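PDB 4DWD: mandelate racemase/muconate lactonizing enzyme, C-terminal domain protein from Paracoccus denitrificans, which binds magnesium and is probably a hydro-lyase of the enolase superfamily. Local coordinates for residues Val358-Glu361 / Asp362-Ala365; Ala148-Val151 / Glu152-Pro156; Thr251-Leu254 / Gln255-Lys258. One frame throughout, in Å; residues are numbered along the deposited sequence.

Contact 1. Residues Val358-Glu361 / Asp362-Ala365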
ATOM      1  N   VAL B 358     -25.645  43.933   8.382  1.00 15.54           N
ATOM      2  CA  VAL B 358     -26.528  45.072   8.151  1.00 16.60           C
ATOM      3  C   VAL B 358     -26.214  45.703   6.791  1.00 16.66           C
ATOM      4  O   VAL B 358     -25.098  46.168   6.543  1.00 15.44           O
ATOM      5  CB  VAL B 358     -26.403  46.111   9.289  1.00 16.90           C
ATOM      6  CG1 VAL B 358     -27.228  47.356   8.985  1.00 18.09           C
ATOM      7  CG2 VAL B 358     -26.818  45.501  10.625  1.00 18.42           C
ATOM      8  N   VAL B 359     -27.206  45.691   5.908  1.00 18.02           N
ATOM      9  CA  VAL B 359     -27.064  46.189   4.542  1.00 17.52           C
ATOM     10  C   VAL B 359     -27.618  47.611   4.432  1.00 18.80           C
ATOM     11  O   VAL B 359     -28.701  47.900   4.942  1.00 20.66           O
ATOM     12  CB  VAL B 359     -27.792  45.264   3.533  1.00 19.19           C
ATOM     13  CG1 VAL B 359     -27.681  45.795   2.108  1.00 19.95           C
ATOM     14  CG2 VAL B 359     -27.264  43.836   3.623  1.00 18.05           C
ATOM     15  N   ASP B 360     -26.873  48.494   3.774  1.00 17.40           N
ATOM     16  CA  ASP B 360     -27.387  49.825   3.446  1.00 18.17           C
ATOM     17  C   ASP B 360     -28.191  49.692   2.159  1.00 19.97           C
ATOM     18  O   ASP B 360     -27.621  49.547   1.076  1.00 19.11           O
ATOM     19  CB  ASP B 360     -26.223  50.803   3.271  1.00 18.17           C
ATOM     20  CG  ASP B 360     -26.670  52.220   2.920  1.00 19.90           C
ATOM     21  OD1 ASP B 360     -27.655  52.409   2.167  1.00 21.31           O
ATOM     22  OD2 ASP B 360     -26.001  53.155   3.386  1.00 23.33           O
ATOM     23  N   GLU B 361     -29.516  49.743   2.293  1.00 23.30           N
ATOM     24  CA  GLU B 361     -30.448  49.447   1.199  1.00 24.36           C
ATOM     25  C   GLU B 361     -30.290  50.341  -0.016  1.00 21.31           C
ATOM     26  O   GLU B 361     -30.370  49.882  -1.157  1.00 24.23           O
ATOM     27  CB  GLU B 361     -31.898  49.542   1.693  1.00 27.53           C
ATOM     28  CG  GLU B 361     -32.281  48.487   2.720  1.00 33.44           C
ATOM     29  CD  GLU B 361     -32.061  47.086   2.209  1.00 35.20           C
ATOM     30  OE1 GLU B 361     -32.286  46.865   1.000  1.00 32.37           O
ATOM     31  OE2 GLU B 361     -31.663  46.216   3.014  1.00 37.20           O
ATOM     32  N   ASP B 362     -30.069  51.621   0.239  1.00 22.86           N
ATOM     33  CA  ASP B 362     -30.007  52.604  -0.819  1.00 25.09           C
ATOM     34  C   ASP B 362     -28.677  52.533  -1.561  1.00 21.51           C
ATOM     35  O   ASP B 362     -28.653  52.638  -2.789  1.00 23.36           O
ATOM     36  CB  ASP B 362     -30.332  53.983  -0.250  1.00 30.73           C
ATOM     37  CG  ASP B 362     -31.668  53.986   0.493  1.00 35.03           C
ATOM     38  OD1 ASP B 362     -32.697  53.596  -0.112  1.00 33.61           O
ATOM     39  OD2 ASP B 362     -31.690  54.333   1.689  1.00 43.74           O
ATOM     40  N   GLU B 363     -27.589  52.300  -0.825  1.00 19.71           N
ATOM     41  CA  GLU B 363     -26.293  52.077  -1.449  1.00 20.30           C
ATOM     42  C   GLU B 363     -26.359  50.814  -2.292  1.00 19.54           C
ATOM     43  O   GLU B 363     -25.928  50.810  -3.445  1.00 18.40           O
ATOM     44  CB  GLU B 363     -25.167  51.965  -0.414  1.00 19.80           C
ATOM     45  CG  GLU B 363     -24.634  53.304   0.082  1.00 20.40           C
ATOM     46  CD  GLU B 363     -23.934  54.119  -0.996  1.00 21.21           C
ATOM     47  OE1 GLU B 363     -23.576  53.578  -2.063  1.00 20.64           O
ATOM     48  OE2 GLU B 363     -23.738  55.326  -0.773  1.00 31.46           O
ATOM     49  N   LEU B 364     -26.916  49.748  -1.724  1.00 18.18           N
ATOM     50  CA  LEU B 364     -27.061  48.508  -2.470  1.00 18.94           C
ATOM     51  C   LEU B 364     -27.819  48.748  -3.769  1.00 19.53           C
ATOM     52  O   LEU B 364     -27.347  48.372  -4.837  1.00 19.49           O
ATOM     53  CB  LEU B 364     -27.803  47.466  -1.641  1.00 19.62           C
ATOM     54  CG  LEU B 364     -28.094  46.219  -2.476  1.00 21.35           C
ATOM     55  CD1 LEU B 364     -26.860  45.339  -2.531  1.00 18.80           C
ATOM     56  CD2 LEU B 364     -29.312  45.490  -1.957  1.00 24.06           C
ATOM     57  N   ALA B 365     -28.999  49.361  -3.662  1.00 20.37           N
ATOM     58  CA  ALA B 365     -29.837  49.642  -4.825  1.00 21.87           C
ATOM     59  C   ALA B 365     -29.059  50.369  -5.917  1.00 19.80           C
ATOM     60  O   ALA B 365     -29.135  49.986  -7.087  1.00 23.62           O
ATOM     61  CB  ALA B 365     -31.083  50.420  -4.425  1.00 22.97           C
TER
HETATM   62  O   HOH W   1     -28.945  54.746   2.965  1.00 26.13           O

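Contact 2. Residues Ala148-Val151 / Glu152-Pro156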
ATOM      1  N   ALA B 148       4.096  45.648   6.968  1.00 12.78           N
ATOM      2  CA  ALA B 148       4.170  46.548   8.118  1.00 13.47           C
ATOM      3  C   ALA B 148       2.897  47.391   8.217  1.00 13.51           C
ATOM      4  O   ALA B 148       2.357  47.574   9.308  1.00 15.76           O
ATOM      5  CB  ALA B 148       5.398  47.440   8.024  1.00 12.47           C
ATOM      6  N   ARG B 149       2.412  47.880   7.077  1.00 13.09           N
ATOM      7  CA  ARG B 149       1.190  48.700   7.053  1.00 13.58           C
ATOM      8  C   ARG B 149      -0.027  47.939   7.600  1.00 15.00           C
ATOM      9  O   ARG B 149      -0.756  48.454   8.459  1.00 18.07           O
ATOM     10  CB  ARG B 149       0.915  49.188   5.631  1.00 14.36           C
ATOM     11  CG  ARG B 149      -0.229  50.180   5.510  1.00 17.14           C
ATOM     12  CD  ARG B 149      -0.529  50.488   4.052  1.00 17.91           C
ATOM     13  NE  ARG B 149      -1.203  49.375   3.375  1.00 20.52           N
ATOM     14  CZ  ARG B 149      -2.505  49.108   3.468  1.00 20.93           C
ATOM     15  NH1 ARG B 149      -3.292  49.871   4.222  1.00 21.06           N
ATOM     16  NH2 ARG B 149      -3.018  48.068   2.814  1.00 20.68           N
ATOM     17  N   ARG B 150      -0.240  46.719   7.102  1.00 13.93           N
ATOM     18  CA  ARG B 150      -1.402  45.915   7.482  1.00 15.48           C
ATOM     19  C   ARG B 150      -1.302  45.521   8.958  1.00 15.59           C
ATOM     20  O   ARG B 150      -2.292  45.537   9.686  1.00 15.70           O
ATOM     21  CB  ARG B 150      -1.498  44.650   6.617  1.00 16.01           C
ATOM     22  CG  ARG B 150      -1.720  44.848   5.116  1.00 16.78           C
ATOM     23  CD  ARG B 150      -3.178  45.087   4.709  1.00 17.70           C
ATOM     24  NE  ARG B 150      -4.098  44.152   5.365  1.00 15.54           N
ATOM     25  CZ  ARG B 150      -4.539  43.010   4.847  1.00 14.24           C
ATOM     26  NH1 ARG B 150      -4.199  42.633   3.615  1.00 13.52           N
ATOM     27  NH2 ARG B 150      -5.338  42.245   5.577  1.00 15.08           N
ATOM     28  N   VAL B 151      -0.095  45.168   9.401  1.00 14.68           N
ATOM     29  CA  VAL B 151       0.103  44.751  10.791  1.00 14.40           C
ATOM     30  C   VAL B 151      -0.174  45.889  11.767  1.00 16.45           C
ATOM     31  O   VAL B 151      -0.838  45.686  12.785  1.00 18.74           O
ATOM     32  CB  VAL B 151       1.505  44.142  11.021  1.00 14.79           C
ATOM     33  CG1 VAL B 151       1.828  44.038  12.510  1.00 16.91           C
ATOM     34  CG2 VAL B 151       1.568  42.774  10.371  1.00 14.17           C
ATOM     35  N   GLU B 152       0.297  47.088  11.432  1.00 16.87           N
ATOM     36  CA  GLU B 152       0.038  48.271  12.259  1.00 19.59           C
ATOM     37  C   GLU B 152      -1.473  48.518  12.376  1.00 20.29           C
ATOM     38  O   GLU B 152      -1.972  48.852  13.454  1.00 24.01           O
ATOM     39  CB  GLU B 152       0.749  49.511  11.692  1.00 21.27           C
ATOM     40  CG  GLU B 152       0.795  50.719  12.637  1.00 23.74           C
ATOM     41  CD  GLU B 152      -0.515  51.490  12.726  1.00 26.74           C
ATOM     42  OE1 GLU B 152      -1.321  51.463  11.764  1.00 27.54           O
ATOM     43  OE2 GLU B 152      -0.745  52.133  13.773  1.00 36.11           O
ATOM     44  N   ALA B 153      -2.187  48.337  11.269  1.00 17.87           N
ATOM     45  CA  ALA B 153      -3.623  48.639  11.211  1.00 19.53           C
ATOM     46  C   ALA B 153      -4.482  47.588  11.917  1.00 19.54           C
ATOM     47  O   ALA B 153      -5.529  47.911  12.503  1.00 20.74           O
ATOM     48  CB  ALA B 153      -4.059  48.791   9.759  1.00 19.18           C
ATOM     49  N   GLU B 154      -4.030  46.336  11.888  1.00 18.38           N
ATOM     50  CA  GLU B 154      -4.902  45.208  12.220  1.00 17.51           C
ATOM     51  C   GLU B 154      -4.506  44.424  13.472  1.00 17.65           C
ATOM     52  O   GLU B 154      -5.320  43.678  14.020  1.00 18.15           O
ATOM     53  CB  GLU B 154      -5.012  44.278  10.994  1.00 16.80           C
ATOM     54  CG  GLU B 154      -5.651  44.988   9.801  1.00 17.41           C
ATOM     55  CD  GLU B 154      -5.391  44.343   8.448  1.00 15.63           C
ATOM     56  OE1 GLU B 154      -5.155  43.116   8.368  1.00 14.75           O
ATOM     57  OE2 GLU B 154      -5.459  45.085   7.442  1.00 17.04           O
ATOM     58  N   GLN B 155      -3.264  44.601  13.929  1.00 16.87           N
ATOM     59  CA  GLN B 155      -2.749  43.902  15.112  1.00 17.08           C
ATOM     60  C   GLN B 155      -3.081  42.404  15.094  1.00 17.02           C
ATOM     61  O   GLN B 155      -3.627  41.872  16.071  1.00 17.08           O
ATOM     62  CB  GLN B 155      -3.290  44.544  16.393  1.00 19.98           C
ATOM     63  CG  GLN B 155      -2.728  45.920  16.698  1.00 25.76           C
ATOM     64  CD  GLN B 155      -3.104  46.376  18.097  1.00 18.95           C
ATOM     65  OE1 GLN B 155      -4.281  46.491  18.426  1.00 32.95           O
ATOM     66  NE2 GLN B 155      -2.099  46.616  18.927  1.00 32.02           N
ATOM     67  N   PRO B 156      -2.742  41.712  13.986  1.00 16.30           N
ATOM     68  CA  PRO B 156      -3.218  40.337  13.828  1.00 14.31           C
ATOM     69  C   PRO B 156      -2.479  39.309  14.684  1.00 14.33           C
ATOM     70  O   PRO B 156      -1.357  39.556  15.144  1.00 16.75           O
ATOM     71  CB  PRO B 156      -2.963  40.059  12.341  1.00 14.37           C
ATOM     72  CG  PRO B 156      -1.740  40.864  12.051  1.00 14.98           C
ATOM     73  CD  PRO B 156      -1.931  42.142  12.829  1.00 16.57           C
TER
HETATM   74  O   HOH W   2      -1.292  51.082   9.034  1.00 25.57           O

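Contact 3. Residues Thr251-Leu254 / Gln255-Lys258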
ATOM      1  N   THR B 251     -11.155  23.295  -3.636  1.00  8.44           N
ATOM      2  CA  THR B 251     -11.848  22.021  -3.499  1.00  9.03           C
ATOM      3  C   THR B 251     -13.319  22.315  -3.200  1.00  8.70           C
ATOM      4  O   THR B 251     -13.616  23.107  -2.302  1.00  8.98           O
ATOM      5  CB  THR B 251     -11.203  21.186  -2.380  1.00  8.84           C
ATOM      6  OG1 THR B 251      -9.824  20.981  -2.685  1.00  9.19           O
ATOM      7  CG2 THR B 251     -11.882  19.833  -2.241  1.00  9.21           C
ATOM      8  N   TYR B 252     -14.238  21.676  -3.937  1.00  8.59           N
ATOM      9  CA  TYR B 252     -15.619  22.154  -3.999  1.00  8.94           C
ATOM     10  C   TYR B 252     -16.680  21.155  -3.587  1.00  9.52           C
ATOM     11  O   TYR B 252     -17.851  21.491  -3.593  1.00  9.82           O
ATOM     12  CB  TYR B 252     -15.944  22.699  -5.404  1.00  9.32           C
ATOM     13  CG  TYR B 252     -14.966  23.755  -5.888  1.00  8.98           C
ATOM     14  CD1 TYR B 252     -15.123  25.097  -5.525  1.00  9.59           C
ATOM     15  CD2 TYR B 252     -13.889  23.412  -6.714  1.00  9.06           C
ATOM     16  CE1 TYR B 252     -14.244  26.067  -5.965  1.00  9.66           C
ATOM     17  CE2 TYR B 252     -13.001  24.383  -7.180  1.00  8.82           C
ATOM     18  CZ  TYR B 252     -13.188  25.710  -6.803  1.00  8.60           C
ATOM     19  OH  TYR B 252     -12.319  26.706  -7.214  1.00 10.28           O
ATOM     20  N   THR B 253     -16.277  19.929  -3.267  1.00  8.46           N
ATOM     21  CA  THR B 253     -17.228  18.933  -2.776  1.00  9.40           C
ATOM     22  C   THR B 253     -16.682  18.238  -1.542  1.00  9.22           C
ATOM     23  O   THR B 253     -15.463  18.197  -1.318  1.00  8.79           O
ATOM     24  CB  THR B 253     -17.558  17.838  -3.823  1.00  9.39           C
ATOM     25  OG1 THR B 253     -16.392  17.038  -4.044  1.00 10.16           O
ATOM     26  CG2 THR B 253     -18.039  18.453  -5.152  1.00 10.38           C
ATOM     27  N   LEU B 254     -17.591  17.654  -0.769  1.00  9.10           N
ATOM     28  CA  LEU B 254     -17.227  16.898   0.412  1.00  8.86           C
ATOM     29  C   LEU B 254     -16.364  15.690   0.043  1.00  8.65           C
ATOM     30  O   LEU B 254     -15.412  15.365   0.751  1.00  8.71           O
ATOM     31  CB  LEU B 254     -18.504  16.443   1.130  1.00  9.31           C
ATOM     32  CG  LEU B 254     -18.339  15.736   2.473  1.00  9.26           C
ATOM     33  CD1 LEU B 254     -17.799  16.694   3.522  1.00 10.07           C
ATOM     34  CD2 LEU B 254     -19.665  15.129   2.906  1.00  9.87           C
ATOM     35  N   GLN B 255     -16.673  15.059  -1.090  1.00  8.41           N
ATOM     36  CA  GLN B 255     -15.919  13.875  -1.526  1.00  8.73           C
ATOM     37  C   GLN B 255     -14.523  14.252  -2.020  1.00  8.56           C
ATOM     38  O   GLN B 255     -13.562  13.542  -1.740  1.00  8.69           O
ATOM     39  CB  GLN B 255     -16.677  13.096  -2.601  1.00  9.92           C
ATOM     40  CG  GLN B 255     -17.985  12.492  -2.120  1.00  9.70           C
ATOM     41  CD  GLN B 255     -19.084  13.515  -1.995  1.00 10.06           C
ATOM     42  OE1 GLN B 255     -19.067  14.539  -2.676  1.00 10.91           O
ATOM     43  NE2 GLN B 255     -20.042  13.255  -1.107  1.00 10.64           N
ATOM     44  N   ALA B 256     -14.404  15.367  -2.746  1.00  8.46           N
ATOM     45  CA  ALA B 256     -13.079  15.843  -3.130  1.00  8.61           C
ATOM     46  C   ALA B 256     -12.287  16.287  -1.901  1.00  8.47           C
ATOM     47  O   ALA B 256     -11.070  16.129  -1.880  1.00  9.06           O
ATOM     48  CB  ALA B 256     -13.150  16.969  -4.172  1.00 10.41           C
ATOM     49  N   LEU B 257     -12.953  16.802  -0.859  1.00  8.37           N
ATOM     50  CA  LEU B 257     -12.215  17.123   0.367  1.00  8.72           C
ATOM     51  C   LEU B 257     -11.686  15.851   1.016  1.00  8.41           C
ATOM     52  O   LEU B 257     -10.564  15.825   1.511  1.00  8.87           O
ATOM     53  CB  LEU B 257     -13.073  17.935   1.340  1.00  8.90           C
ATOM     54  CG  LEU B 257     -12.301  18.631   2.463  1.00  9.96           C
ATOM     55  CD1 LEU B 257     -11.374  19.658   1.841  1.00 11.75           C
ATOM     56  CD2 LEU B 257     -13.272  19.286   3.434  1.00 11.18           C
ATOM     57  N   LYS B 258     -12.498  14.799   1.016  1.00  8.14           N
ATOM     58  CA  LYS B 258     -12.052  13.496   1.492  1.00  8.43           C
ATOM     59  C   LYS B 258     -10.803  13.034   0.722  1.00  8.90           C
ATOM     60  O   LYS B 258      -9.840  12.563   1.326  1.00  9.11           O
ATOM     61  CB  LYS B 258     -13.214  12.494   1.372  1.00  8.71           C
ATOM     62  CG  LYS B 258     -12.893  11.060   1.780  1.00  9.58           C
ATOM     63  CD  LYS B 258     -12.391  10.199   0.611  1.00 10.49           C
ATOM     64  CE  LYS B 258     -13.430   9.995  -0.496  1.00 11.91           C
ATOM     65  NZ  LYS B 258     -12.891   9.176  -1.635  1.00 13.85           N
TER

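Contact 1. Residues Val358-Glu361 / Asp362-Ala365
Asp-360 caps the N-terminus of the helix 361-367. Asp-360 OD1 accepts from Glu-363 N at 3.0 Å, and this bond is nearly straight. The N-H comes from above the carboxylate plane, 54° out of it. A second, weak bond reaches OD1 from Asp-362 N. With CG turned away from the backbone N (chi1 180°), the carboxylate of Asp-360 can reach the N-H groups of the first turn. A water also donates to OD1 of Asp-360, at 2.8 Å, and to OD2 of Asp-362. It thus lies between two carboxylates whose oxygens, Asp-360 OD1 and Asp-362 OD2, are 4.5 Å apart.

The aliphatic part of Glu-363 packs against the cap. CG of Glu-363 lies 3.6 Å from OD2 of Asp-360, and the two carboxylates are turned 78° against each other. The helix proper starts with two backbone bonds, Leu-364 N to Asp-360 O and Ala-365 N to Glu-361 O. On the inner side CG1 of Val-359 meets CB of Leu-364 at 4.1 Å. Both side chains also touch Trp-39, so the helix start packs on edge strand 37-42 of the antiparallel sheet.

Positive charge comes from outside the two segments. Arg-337 makes a salt bridge to OD2 of Asp-360, and Arg-367 makes one to OE1 of Glu-363. Val-359 and Glu-361 have been seen to bind calcium in a structure of this protein, but none is bound to this chain here. The acidic cap probably suits the positive end of the helix dipole. The two arginines, the N-H groups of the helix start and the water probably offset the negative charge of Asp-360, Asp-362 and Glu-363.

Contact 2. Residues Ala148-Val151 / Glu152-Pro156
Arg-150 and Glu-154 both set CG anti to the carbonyl carbon (chi1 -63° and -62°), and their ends meet one helical turn apart. The arginine chain then folds at chi2 and chi3, while the glutamate runs on extended. The result is a two-pronged, side-on salt bridge. Arg-150 NE donates to OE2 of Glu-154 at 2.7 Å, and Arg-150 NH2 donates to OE1 of Glu-154 at 2.9 Å. OE1 uses its syn lone pair. The guanidinium and carboxylate planes are 44° apart, so the pair is twisted.

This pair is buried, and further bonds fix it. Ser-130 and Trp-329 reach the carboxylate, and the carbonyls of Leu-325 and Ser-131 take N-H groups of the guanidinium.

On the outer side a water bridges Arg-149 O and OE1 of Glu-152. The helix ends at Glu-154, and Gln-155 leaves it with positive phi. Gln-155 N still bonds to Val-151 O at 2.9 Å. CG of Pro-156 meets CG2 of Val-151 at 4.2 Å, the side chains crossing at about a right angle.

The helix 140-154 is the crossover of a beta-alpha-beta unit of the barrel. Arg-150 and Pro-156 pack on strand 125-132, and Ala-148 and Val-151 face helix 174-188.

Contact 3. Residues Thr251-Leu254 / Gln255-Lys258
Thr-253 OG1 accepts from Ala-256 N at 2.9 Å, with an N-H...O angle of 160°. This is the N-cap bond of helix 254-263. The hydroxyl reaches the N-H because OG1 sits between the backbone N and the carbonyl carbon (chi1 68°). The methyl of Ala-256 is close beside it, with CB 3.2 Å from OG1 of Thr-253. The first turn follows with two backbone bonds, Leu-257 N to Thr-253 O and Lys-258 N to Leu-254 O.

Thr-251 comes in from before the cap. Its first torsion turns the methyl, not the hydroxyl, to the helix. Thr-251 CG2 lies 3.7 Å from CB of Ala-256. Thr-251 CG2 is also 3.5 Å from Leu-257 N. The loop residue is thus packed on the helix by its methyl. Gln-255 folds back at chi2 and brings its OE1 to 3.8 Å from CB of Thr-253. Its NE2 donates to the carbonyl of His-289 of a second subunit.

Leu-254 and Leu-257 pack on Cys-284 and Leu-287 of helix 277-291. Leu-254 also packs on Ala-286 of the second subunit. A valine in place of Thr-253 would probably leave Ala-256 N without its capping acceptor and weaken the start of the helix.

The cap joins the loop that follows Glu-249, a metal-binding residue, to a helix that takes part in a subunit interface. A neutral hydroxyl accepts from a first-turn N-H here, as in N-caps generally.

How the contacts relate
The three contacts follow one another along the chain in the order 2, 3, 1 and none touches another. Their centres are 29 to 35 Å apart. Contacts 1 and 3 are N-terminal helix caps, one by a carboxylate and one by a hydroxyl, whereas contact 2 is at the C-terminal end of a helix. Contact 3 is on the opposite side of the chain's centre from both others. Its Thr-251 side chain is about 7 Å from that of Glu-249, which shares a metal site with Asp-197 and Glu-223. A bound magnesium ion is about 5 Å from its Ala-256 side chain. In contact 2 the Arg-150 side chain is about 12 Å from that of Asp-197. Contact 1 holds two calcium-binding residues of another site.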